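Local coordinates for ATP-dependent DNA helicase PIF1 (Candida albicans, PDB 7OTJ), which unwinds DNA in the 5'-3' direction by hydrolysing ATP, probably resolving G-quadruplexes and RNA-DNA hybrids to maintain nuclear and mitochondrial genomes, at residues I109-G114 and K454-T459; C142-Q147 and N204-N209; F169-S174 and I506-N511; K187-Q192 and R197-L202. One frame throughout, in Å; residues are numbered along the deposited sequence.

Contacts 1, 2 and 4 surround the tetrafluoroaluminate that follows ADP in the cleft between the two RecA-like domains; contact 3 is farther out, its Phe508 side chain about 13 Å from the ion. Contacts 1 and 2, with centres 12 Å apart, touch directly: Ile109 N lies 3.1 Å from Cys142 O, and Gln147 packs on Gln456. Contact 4 meets contact 1 where Arg191 NE approaches Thr459 OG1 to 2.8 Å. Contact 3 backs contact 2, with Tyr509 OH 3.0 Å from Phe145 N. Segments 204-209 and 197-202 adjoin along the chain, while contacts 3 and 4 stay about 10 Å apart at their nearest atoms.

Contact 1: I109-G114 and K454-T459; sequences ISMVDG and KSQGQT. With ALF (tetrafluoroaluminate ion), chain F.
The flat amide of Gln456 has the methyl end of Met111 over one face, with Met111 CE 3.6 Å from Gln456 CD, and the side chain of Gln147 on the opposite face. At its edge lies Ser110 OG, 5° out of the amide plane, which accepts from Gln456 NE2 at 3.2 Å. Gln456 belongs to the HKSQG sequence, motif V of superfamily 1 helicases, whereas 109-111 is the 3-10 turn just after the Walker B strand of the first RecA-like domain. The contact thus joins the two motor domains across the nucleotide cleft. With CG anti to the backbone N (chi1 -175°) and the chain extended beyond it, Gln456 reaches across to Met111. NE2 also donates to Glu108 OE2, while OE1 accepts from Leu148 N. Ser110 OG is itself bonded to Leu148 O, so both side chains bond to the backbone of the same residue, Leu148, and the buried amide is satisfied at both its nitrogen and its oxygen. Immediately after Gln456 the chain makes a type II turn, closed by Gln458 N to Ser455 O at 2.7 Å, that brings Gly457 CA within 3.1 Å of fluorine F4 of the tetrafluoroaluminate.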
# COMPACT_ATOMS: atom_id res chain seq x y z
N ILE A 109 -1.15 9.06 5.14
CA ILE A 109 -0.83 10.40 4.70
C ILE A 109 0.65 10.72 4.87
O ILE A 109 1.15 11.66 4.23
CB ILE A 109 -1.71 11.40 5.47
CG1 ILE A 109 -1.68 12.79 4.83
CG2 ILE A 109 -1.30 11.44 6.93
CD1 ILE A 109 -2.31 12.84 3.47
N SER A 110 1.37 9.95 5.69
CA SER A 110 2.76 10.30 6.00
C SER A 110 3.64 10.26 4.76
O SER A 110 4.57 11.06 4.64
CB SER A 110 3.32 9.37 7.08
OG SER A 110 3.59 8.07 6.59
N MET A 111 3.32 9.38 3.81
CA MET A 111 4.11 9.21 2.60
C MET A 111 3.63 10.10 1.46
O MET A 111 4.13 9.98 0.34
CB MET A 111 4.10 7.74 2.15
CG MET A 111 5.08 6.85 2.92
SD MET A 111 5.15 5.09 2.44
CE MET A 111 3.60 4.49 3.09
N VAL A 112 2.66 10.98 1.70
CA VAL A 112 2.19 11.93 0.69
C VAL A 112 3.03 13.20 0.77
O VAL A 112 3.12 13.82 1.83
CB VAL A 112 0.70 12.24 0.86
CG1 VAL A 112 0.27 13.23 -0.21
CG2 VAL A 112 -0.12 10.96 0.78
N ASP A 113 3.63 13.59 -0.35
CA ASP A 113 4.46 14.78 -0.38
C ASP A 113 3.60 16.04 -0.35
O ASP A 113 2.56 16.12 -1.01
CB ASP A 113 5.34 14.77 -1.64
CG ASP A 113 6.22 16.01 -1.76
OD1 ASP A 113 6.51 16.63 -0.71
OD2 ASP A 113 6.62 16.37 -2.89
N GLY A 114 4.05 17.03 0.42
CA GLY A 114 3.32 18.28 0.52
C GLY A 114 3.28 19.05 -0.79
O GLY A 114 2.33 19.80 -1.03
N LYS A 454 6.10 -1.05 1.68
CA LYS A 454 4.83 -1.63 1.28
C LYS A 454 4.14 -2.37 2.42
O LYS A 454 2.95 -2.65 2.32
CB LYS A 454 5.03 -2.57 0.08
CG LYS A 454 5.36 -1.86 -1.24
CD LYS A 454 5.57 -2.83 -2.40
CE LYS A 454 4.42 -3.81 -2.55
NZ LYS A 454 4.65 -4.88 -3.57
N SER A 455 4.86 -2.68 3.50
CA SER A 455 4.19 -3.26 4.66
C SER A 455 3.39 -2.23 5.44
O SER A 455 2.47 -2.62 6.17
CB SER A 455 5.20 -3.91 5.60
OG SER A 455 5.99 -2.93 6.25
N GLN A 456 3.71 -0.94 5.31
CA GLN A 456 3.05 0.07 6.12
C GLN A 456 1.55 0.05 5.88
O GLN A 456 1.08 0.27 4.76
CB GLN A 456 3.64 1.45 5.84
CG GLN A 456 3.06 2.53 6.75
CD GLN A 456 3.81 3.84 6.65
OE1 GLN A 456 5.04 3.88 6.67
NE2 GLN A 456 3.08 4.94 6.56
N GLY A 457 0.80 -0.26 6.94
CA GLY A 457 -0.63 -0.46 6.89
C GLY A 457 -1.06 -1.90 7.11
O GLY A 457 -2.23 -2.14 7.45
N GLN A 458 -0.15 -2.85 6.94
CA GLN A 458 -0.49 -4.25 7.08
C GLN A 458 -0.36 -4.70 8.53
O GLN A 458 0.40 -4.13 9.32
CB GLN A 458 0.39 -5.12 6.18
CG GLN A 458 0.23 -4.83 4.69
CD GLN A 458 -1.17 -5.11 4.18
OE1 GLN A 458 -1.81 -6.09 4.58
NE2 GLN A 458 -1.67 -4.25 3.29
N THR A 459 -1.11 -5.74 8.87
CA THR A 459 -0.98 -6.45 10.14
C THR A 459 -0.47 -7.85 9.84
O THR A 459 -1.03 -8.55 8.99
CB THR A 459 -2.33 -6.51 10.87
OG1 THR A 459 -2.71 -5.19 11.28
CG2 THR A 459 -2.23 -7.40 12.09
AL ALF F . -0.89 1.36 10.67
F1 ALF F . -1.79 2.08 9.32
F2 ALF F . 0.01 0.61 12.03
F3 ALF F . -0.90 2.95 11.47
F4 ALF F . -0.95 -0.27 9.93
O HOH W 1 0.95 2.07 9.27

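Contact 2: C142-Q147 and N204-N209; sequences CGDFYQ and NLRDGN. With ALF (tetrafluoroaluminate ion), chain F.
Four N-H groups of the two segments converge on the carboxylate of Asp144, two of them from the guanidinium of Arg206. This is an end-on salt bridge: Arg206 NH1 to Asp144 OD2 measures 2.9 Å and Arg206 NH2 to Asp144 OD1 3.2 Å, both on the syn sides, the planes 21° apart. The NH1 bond runs nearly within the guanidinium plane; the NH2 bond is tilted from it. OD1 is met from the other face of the carboxylate by Tyr146 N at 3.2 Å, an Asx turn. OD2 gives its anti lone pair to Gln147 NE2 at 3.3 Å. Residues 143-147 begin the GDxxQLPP sequence, motif III of superfamily 1 helicases, which follows strand 138-143 and makes a type I turn from Asp144 to Gln147. Gln147 NE2 also donates to fluorine F3 of the tetrafluoroaluminate at 3.0 Å, so Asp144, which holds NE2 through OD2, is a second-shell residue linking Arg206 to the bound ion. Tyr146 carries the rest of the contact. Arg206 CB sits over one face of its ring, 4.1 Å from the centroid, a CH-pi contact. A bend at chi3 (65°) then carries the guanidinium round to the ring edge, where NH2 lies in the ring plane and Tyr146 CD2 over one face of the guanidinium, toward its rim. Ring and guanidinium stand 75° apart, and Tyr509 of helix 503-511 stacks on Tyr146.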
# COMPACT_ATOMS: atom_id res chain seq x y z
N CYS A 142 -5.61 10.55 6.97
CA CYS A 142 -5.50 9.51 7.99
C CYS A 142 -4.10 8.91 7.93
O CYS A 142 -3.66 8.49 6.86
CB CYS A 142 -6.56 8.43 7.77
SG CYS A 142 -6.41 7.00 8.84
N GLY A 143 -3.41 8.88 9.06
CA GLY A 143 -2.10 8.27 9.09
C GLY A 143 -1.32 8.68 10.33
O GLY A 143 -1.89 9.12 11.32
N ASP A 144 -0.00 8.53 10.23
CA ASP A 144 0.89 8.70 11.37
C ASP A 144 2.22 9.22 10.83
O ASP A 144 2.91 8.50 10.10
CB ASP A 144 1.07 7.37 12.11
CG ASP A 144 1.99 7.49 13.33
OD1 ASP A 144 2.30 8.62 13.75
OD2 ASP A 144 2.40 6.43 13.86
N PHE A 145 2.55 10.47 11.14
CA PHE A 145 3.77 11.05 10.59
C PHE A 145 5.04 10.52 11.25
O PHE A 145 6.14 10.80 10.74
CB PHE A 145 3.72 12.58 10.66
CG PHE A 145 2.75 13.20 9.68
CD1 PHE A 145 3.04 13.24 8.32
CD2 PHE A 145 1.56 13.75 10.11
CE1 PHE A 145 2.16 13.81 7.41
CE2 PHE A 145 0.67 14.32 9.21
CZ PHE A 145 0.97 14.35 7.86
N TYR A 146 4.94 9.76 12.35
CA TYR A 146 6.11 9.05 12.87
C TYR A 146 6.46 7.83 12.02
O TYR A 146 7.49 7.20 12.26
CB TYR A 146 5.89 8.62 14.33
CG TYR A 146 6.17 9.71 15.34
CD1 TYR A 146 7.36 10.41 15.30
CD2 TYR A 146 5.24 10.04 16.31
CE1 TYR A 146 7.63 11.42 16.22
CE2 TYR A 146 5.49 11.04 17.23
CZ TYR A 146 6.69 11.73 17.18
OH TYR A 146 6.96 12.73 18.08
N GLN A 147 5.61 7.49 11.06
CA GLN A 147 5.84 6.41 10.12
C GLN A 147 6.56 6.97 8.89
O GLN A 147 7.11 8.08 8.94
CB GLN A 147 4.51 5.70 9.83
CG GLN A 147 3.91 5.08 11.11
CD GLN A 147 2.80 4.07 10.85
OE1 GLN A 147 2.72 3.48 9.78
NE2 GLN A 147 1.94 3.87 11.85
N ASN A 204 8.28 3.72 22.31
CA ASN A 204 9.57 4.35 22.54
C ASN A 204 10.30 4.63 21.23
O ASN A 204 11.14 5.54 21.17
CB ASN A 204 10.44 3.46 23.44
CG ASN A 204 9.99 3.46 24.90
OD1 ASN A 204 9.39 4.42 25.37
ND2 ASN A 204 10.30 2.38 25.61
N LEU A 205 10.02 3.85 20.18
CA LEU A 205 10.70 4.05 18.91
C LEU A 205 10.26 5.31 18.18
O LEU A 205 10.98 5.78 17.29
CB LEU A 205 10.47 2.83 18.01
CG LEU A 205 10.86 1.47 18.59
CD1 LEU A 205 10.50 0.37 17.60
CD2 LEU A 205 12.34 1.38 18.99
N ARG A 206 9.12 5.89 18.57
CA ARG A 206 8.49 6.94 17.77
C ARG A 206 9.37 8.18 17.66
O ARG A 206 9.62 8.68 16.55
CB ARG A 206 7.12 7.28 18.36
CG ARG A 206 6.14 6.12 18.28
CD ARG A 206 4.83 6.40 19.00
NE ARG A 206 4.06 7.48 18.41
CZ ARG A 206 3.35 7.38 17.29
NH1 ARG A 206 3.37 6.28 16.56
NH2 ARG A 206 2.59 8.40 16.90
N ASP A 207 9.84 8.71 18.79
CA ASP A 207 10.67 9.91 18.77
C ASP A 207 12.13 9.64 18.45
O ASP A 207 12.91 10.60 18.36
CB ASP A 207 10.57 10.66 20.11
CG ASP A 207 10.83 9.76 21.29
OD1 ASP A 207 10.32 8.62 21.30
OD2 ASP A 207 11.54 10.20 22.23
N GLY A 208 12.54 8.38 18.31
CA GLY A 208 13.90 8.05 17.96
C GLY A 208 14.79 7.69 19.14
O GLY A 208 15.77 6.97 18.97
N ASN A 209 14.49 8.21 20.34
CA ASN A 209 15.25 7.86 21.53
C ASN A 209 14.80 6.50 22.05
O ASN A 209 13.64 6.31 22.41
CB ASN A 209 15.07 8.93 22.61
CG ASN A 209 15.41 10.33 22.11
OD1 ASN A 209 16.29 10.50 21.26
ND2 ASN A 209 14.72 11.33 22.63
AL ALF F . -0.89 1.36 10.67
F1 ALF F . -1.79 2.08 9.32
F2 ALF F . 0.01 0.61 12.03
F3 ALF F . -0.90 2.95 11.47
F4 ALF F . -0.95 -0.27 9.93
O HOH W 1 0.95 2.07 9.27

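Contact 3: F169-S174 and I506-N511; sequences FAFESS and IEFYKN
Phe171 lays one face of its ring over Phe508 in an offset stack, the centroids 4.4 Å apart and the planes inclined by 26°. The overlap is partial: Phe508 CD1 lies above the rim of the Phe171 ring, 3.5 Å from Phe171 CG, and Phe508 CE1 reaches back to Phe171 CB at the same distance. Phe508 CB adds a CH-pi contact on this face, 4.1 Å from the Phe171 centroid. The far face of Phe171 is taken by Phe169 CB, so the ring is held between its own segment and the helix. Its CG stands between the backbone N and the carbonyl carbon (chi1 55°), which turns the ring out from the 3-10 turn toward the helix. That turn is tied internally, Glu172 OE2 accepting from Phe169 N at 2.6 Å. Ser173 OG donates to Ala170 O at 2.9 Å and caps helix 174-179 through Trp176 N. On the partner helix, Asn511 ND2 bonds to Glu507 O at 2.9 Å. The carboxylates of Glu172 and Glu507 both form long, weak ion pairs with Lys504. Phe145 meets both stacked rings edge-to-face, completing an aromatic cluster by which helix 503-511, close to the C-terminal end of the chain, packs back onto the first RecA-like domain of this superfamily 1 helicase.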
# COMPACT_ATOMS: atom_id res chain seq x y z
N PHE A 169 6.93 17.48 4.21
CA PHE A 169 5.83 16.71 4.78
C PHE A 169 4.48 17.33 4.41
O PHE A 169 4.37 18.52 4.07
CB PHE A 169 5.96 16.62 6.30
CG PHE A 169 7.08 15.72 6.76
CD1 PHE A 169 8.33 16.24 7.04
CD2 PHE A 169 6.88 14.36 6.91
CE1 PHE A 169 9.36 15.42 7.47
CE2 PHE A 169 7.91 13.53 7.33
CZ PHE A 169 9.15 14.06 7.61
N ALA A 170 3.43 16.51 4.51
CA ALA A 170 2.11 16.97 4.11
C ALA A 170 1.62 18.11 4.99
O ALA A 170 0.98 19.05 4.50
CB ALA A 170 1.12 15.80 4.15
N PHE A 171 1.92 18.05 6.30
CA PHE A 171 1.46 19.06 7.24
C PHE A 171 2.14 20.41 7.06
O PHE A 171 1.77 21.37 7.75
CB PHE A 171 1.64 18.58 8.68
CG PHE A 171 3.05 18.16 9.03
CD1 PHE A 171 4.02 19.11 9.34
CD2 PHE A 171 3.39 16.82 9.10
CE1 PHE A 171 5.31 18.71 9.69
CE2 PHE A 171 4.67 16.42 9.44
CZ PHE A 171 5.63 17.37 9.74
N GLU A 172 3.14 20.51 6.18
CA GLU A 172 3.79 21.78 5.89
C GLU A 172 3.16 22.50 4.71
O GLU A 172 3.38 23.71 4.56
CB GLU A 172 5.28 21.57 5.60
CG GLU A 172 6.01 20.67 6.58
CD GLU A 172 7.47 20.48 6.18
OE1 GLU A 172 8.23 21.47 6.24
OE2 GLU A 172 7.84 19.36 5.79
N SER A 173 2.45 21.79 3.85
CA SER A 173 1.91 22.39 2.64
C SER A 173 0.89 23.47 2.97
O SER A 173 0.17 23.40 3.98
CB SER A 173 1.27 21.32 1.75
OG SER A 173 0.09 20.80 2.33
N SER A 174 0.82 24.48 2.10
CA SER A 174 -0.24 25.46 2.22
C SER A 174 -1.60 24.79 2.07
O SER A 174 -2.56 25.19 2.75
CB SER A 174 -0.07 26.55 1.17
OG SER A 174 -1.09 27.52 1.27
N ILE A 506 8.54 15.54 14.97
CA ILE A 506 8.48 15.64 16.43
C ILE A 506 7.88 16.98 16.85
O ILE A 506 7.05 17.05 17.76
CB ILE A 506 9.87 15.41 17.05
CG1 ILE A 506 10.47 14.11 16.53
CG2 ILE A 506 9.76 15.34 18.56
CD1 ILE A 506 11.81 13.76 17.15
N GLU A 507 8.32 18.08 16.22
CA GLU A 507 7.76 19.40 16.53
C GLU A 507 6.29 19.49 16.15
O GLU A 507 5.53 20.21 16.80
CB GLU A 507 8.57 20.51 15.86
CG GLU A 507 8.45 20.56 14.34
CD GLU A 507 9.27 21.68 13.74
OE1 GLU A 507 10.06 22.31 14.48
OE2 GLU A 507 9.12 21.94 12.52
N PHE A 508 5.88 18.80 15.08
CA PHE A 508 4.47 18.75 14.71
C PHE A 508 3.62 18.21 15.86
O PHE A 508 2.66 18.86 16.29
CB PHE A 508 4.29 17.89 13.45
CG PHE A 508 2.85 17.62 13.09
CD1 PHE A 508 2.10 18.55 12.38
CD2 PHE A 508 2.24 16.42 13.44
CE1 PHE A 508 0.78 18.30 12.04
CE2 PHE A 508 0.92 16.16 13.10
CZ PHE A 508 0.19 17.11 12.40
N TYR A 509 3.97 17.03 16.38
CA TYR A 509 3.14 16.42 17.41
C TYR A 509 3.25 17.12 18.75
O TYR A 509 2.31 17.05 19.55
CB TYR A 509 3.48 14.93 17.57
CG TYR A 509 2.89 14.05 16.50
CD1 TYR A 509 1.52 13.87 16.40
CD2 TYR A 509 3.70 13.40 15.57
CE1 TYR A 509 0.96 13.07 15.41
CE2 TYR A 509 3.16 12.60 14.58
CZ TYR A 509 1.78 12.44 14.51
OH TYR A 509 1.23 11.65 13.52
N LYS A 510 4.35 17.83 19.01
CA LYS A 510 4.43 18.58 20.26
C LYS A 510 3.60 19.86 20.20
O LYS A 510 3.11 20.32 21.23
CB LYS A 510 5.89 18.89 20.61
CG LYS A 510 6.52 20.03 19.83
CD LYS A 510 7.91 20.39 20.38
CE LYS A 510 8.59 21.45 19.52
NZ LYS A 510 7.78 22.70 19.37
N ASN A 511 3.42 20.44 19.01
CA ASN A 511 2.53 21.58 18.86
C ASN A 511 1.07 21.22 19.05
O ASN A 511 0.24 22.12 19.26
CB ASN A 511 2.72 22.23 17.49
CG ASN A 511 3.74 23.34 17.51
OD1 ASN A 511 3.43 24.47 17.88
ND2 ASN A 511 4.97 23.02 17.14

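Contact 4: K187-Q192 and R197-L202; sequences KEIFRQ and RFIDML. Unlike the reference sequence in segment 197-202: Asp200 (reference Asn). With ADP (adenosine-5'-diphosphate), chain E; ALF (tetrafluoroaluminate ion), chain F.
Gln192 crosses Phe198 obliquely, its amide plane standing 89° from the ring, so the meeting is one of methylene against ring carbon: Gln192 CG lies 3.5 Å from Phe198 CE2. The loop 187-192 carries the EIFRQ sequence, motif IV of superfamily 1 helicases. It leaves strand 182-186, at one border of the six-stranded parallel sheet of the first RecA-like domain, and folds against helix 196-204. A bend at chi2 (85°) swings the Gln192 amide past Phe198, and the amide face meets Leu202 CD1, 3.5 Å from Gln192 NE2. This NE2 bonds to Ala483 O beyond the two segments, so the amide nitrogen is satisfied although Leu202 CD1 lies against the amide. Ile189 and Ile199 run antiparallel alongside each other, touching at Ile189 CD1 and Ile199 CG2, 3.6 Å apart, and Ile199 CD1 continues to Gln192 O. With Ile189 and Gln192 turned to the helix, Phe190 and Arg191 serve the nucleotide. The adenine lies over one face of the Phe190 ring, ADP C6 3.4 Å above its centre, while Glu188 CG lies toward the rim of the opposite face. Arg191, bent at chi3, presents its guanidinium edge to the tetrafluoroaluminate: Arg191 NH2 bonds to fluorine F4 at 2.7 Å, and Arg191 NH1 to F2 at 2.7 Å with an almost straight angle of 167°.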
# COMPACT_ATOMS: atom_id res chain seq x y z
N LYS A 187 -5.88 6.86 20.66
CA LYS A 187 -4.87 6.54 21.66
C LYS A 187 -4.76 5.07 22.02
O LYS A 187 -3.71 4.66 22.52
CB LYS A 187 -5.11 7.34 22.95
CG LYS A 187 -4.67 8.80 22.87
CD LYS A 187 -5.73 9.72 23.48
CE LYS A 187 -6.04 9.35 24.93
NZ LYS A 187 -7.04 10.27 25.54
N GLU A 188 -5.79 4.26 21.77
CA GLU A 188 -5.80 2.86 22.19
C GLU A 188 -5.23 1.98 21.09
O GLU A 188 -5.79 1.91 19.99
CB GLU A 188 -7.21 2.42 22.56
CG GLU A 188 -7.34 0.96 22.94
CD GLU A 188 -8.78 0.54 23.17
OE1 GLU A 188 -9.00 -0.53 23.77
OE2 GLU A 188 -9.70 1.28 22.74
N ILE A 189 -4.15 1.26 21.40
CA ILE A 189 -3.48 0.40 20.43
C ILE A 189 -4.12 -0.99 20.49
O ILE A 189 -4.20 -1.60 21.56
CB ILE A 189 -1.97 0.33 20.72
CG1 ILE A 189 -1.31 1.65 20.34
CG2 ILE A 189 -1.30 -0.84 19.99
CD1 ILE A 189 0.16 1.72 20.66
N PHE A 190 -4.62 -1.46 19.34
CA PHE A 190 -5.29 -2.74 19.23
C PHE A 190 -4.39 -3.86 18.72
O PHE A 190 -4.54 -5.01 19.15
CB PHE A 190 -6.50 -2.63 18.29
CG PHE A 190 -7.62 -1.78 18.84
CD1 PHE A 190 -8.45 -2.26 19.85
CD2 PHE A 190 -7.86 -0.51 18.34
CE1 PHE A 190 -9.47 -1.48 20.36
CE2 PHE A 190 -8.89 0.27 18.83
CZ PHE A 190 -9.70 -0.22 19.84
N ARG A 191 -3.48 -3.56 17.78
CA ARG A 191 -2.72 -4.62 17.12
C ARG A 191 -1.89 -5.45 18.11
O ARG A 191 -1.82 -6.68 17.99
CB ARG A 191 -1.81 -4.03 16.04
CG ARG A 191 -1.02 -5.08 15.29
CD ARG A 191 -0.20 -4.49 14.15
NE ARG A 191 -1.03 -3.87 13.11
CZ ARG A 191 -0.87 -2.64 12.66
NH1 ARG A 191 0.08 -1.85 13.13
NH2 ARG A 191 -1.67 -2.19 11.69
N GLN A 192 -1.26 -4.80 19.09
CA GLN A 192 -0.46 -5.50 20.08
C GLN A 192 -1.09 -5.46 21.48
O GLN A 192 -0.39 -5.60 22.48
CB GLN A 192 0.96 -4.93 20.13
CG GLN A 192 1.70 -4.90 18.78
CD GLN A 192 1.38 -3.67 17.94
OE1 GLN A 192 0.64 -2.79 18.37
NE2 GLN A 192 1.95 -3.61 16.75
N ARG A 197 4.03 -4.49 27.50
CA ARG A 197 5.45 -4.21 27.36
C ARG A 197 5.82 -4.00 25.90
O ARG A 197 6.57 -3.08 25.56
CB ARG A 197 6.28 -5.35 27.96
CG ARG A 197 7.77 -5.26 27.69
CD ARG A 197 8.35 -4.02 28.33
NE ARG A 197 9.75 -3.80 27.97
CZ ARG A 197 10.39 -2.65 28.14
NH1 ARG A 197 9.77 -1.58 28.60
NH2 ARG A 197 11.68 -2.57 27.84
N PHE A 198 5.29 -4.85 25.01
CA PHE A 198 5.52 -4.68 23.58
C PHE A 198 5.04 -3.30 23.12
O PHE A 198 5.74 -2.63 22.35
CB PHE A 198 4.80 -5.79 22.81
CG PHE A 198 5.22 -5.90 21.37
CD1 PHE A 198 6.42 -5.36 20.93
CD2 PHE A 198 4.41 -6.53 20.44
CE1 PHE A 198 6.81 -5.46 19.60
CE2 PHE A 198 4.78 -6.63 19.11
CZ PHE A 198 5.98 -6.09 18.69
N ILE A 199 3.87 -2.87 23.60
CA ILE A 199 3.36 -1.55 23.24
C ILE A 199 4.29 -0.45 23.74
O ILE A 199 4.57 0.52 23.02
CB ILE A 199 1.92 -1.38 23.78
CG1 ILE A 199 0.98 -2.38 23.10
CG2 ILE A 199 1.41 0.04 23.55
CD1 ILE A 199 -0.43 -2.33 23.64
N ASP A 200 4.79 -0.59 24.98
CA ASP A 200 5.74 0.40 25.49
C ASP A 200 7.00 0.46 24.63
O ASP A 200 7.50 1.55 24.33
CB ASP A 200 6.13 0.08 26.93
CG ASP A 200 4.94 0.07 27.89
OD1 ASP A 200 3.94 0.77 27.61
OD2 ASP A 200 5.02 -0.61 28.93
N MET A 201 7.50 -0.70 24.19
CA MET A 201 8.71 -0.75 23.38
C MET A 201 8.49 -0.07 22.04
O MET A 201 9.32 0.72 21.58
CB MET A 201 9.15 -2.20 23.18
CG MET A 201 9.67 -2.90 24.43
SD MET A 201 9.60 -4.70 24.26
CE MET A 201 10.55 -4.94 22.76
N LEU A 202 7.39 -0.42 21.37
CA LEU A 202 7.04 0.22 20.10
C LEU A 202 6.87 1.73 20.25
O LEU A 202 7.31 2.49 19.38
CB LEU A 202 5.77 -0.41 19.54
CG LEU A 202 5.97 -1.81 19.00
CD1 LEU A 202 4.63 -2.43 18.61
CD2 LEU A 202 6.91 -1.76 17.81
PB ADP E . -3.93 1.40 11.94
O1B ADP E . -4.03 2.59 12.88
O2B ADP E . -4.51 1.62 10.56
O3B ADP E . -2.60 0.71 11.96
PA ADP E . -5.60 -0.91 11.77
O1A ADP E . -6.93 -0.39 11.28
O2A ADP E . -4.64 -1.55 10.80
O3A ADP E . -4.89 0.29 12.60
O5' ADP E . -5.84 -1.95 12.96
C5' ADP E . -4.84 -2.92 13.28
C4' ADP E . -5.51 -4.09 13.96
O4' ADP E . -6.30 -3.62 15.05
C3' ADP E . -6.43 -4.81 13.00
O3' ADP E . -6.06 -6.19 12.95
C2' ADP E . -7.82 -4.68 13.59
O2' ADP E . -8.52 -5.93 13.51
C1' ADP E . -7.58 -4.26 15.03
N9 ADP E . -8.61 -3.30 15.47
C8 ADP E . -8.79 -2.07 14.97
N7 ADP E . -9.82 -1.44 15.59
C5 ADP E . -10.31 -2.28 16.52
C6 ADP E . -11.39 -2.25 17.53
N6 ADP E . -12.18 -1.16 17.68
N1 ADP E . -11.56 -3.35 18.30
C2 ADP E . -10.78 -4.44 18.16
N3 ADP E . -9.79 -4.53 17.27
C4 ADP E . -9.50 -3.51 16.43
AL ALF F . -0.89 1.36 10.67
F1 ALF F . -1.79 2.08 9.32
F2 ALF F . 0.01 0.61 12.03
F3 ALF F . -0.90 2.95 11.47
F4 ALF F . -0.95 -0.27 9.93
O HOH W 1 0.95 2.07 9.27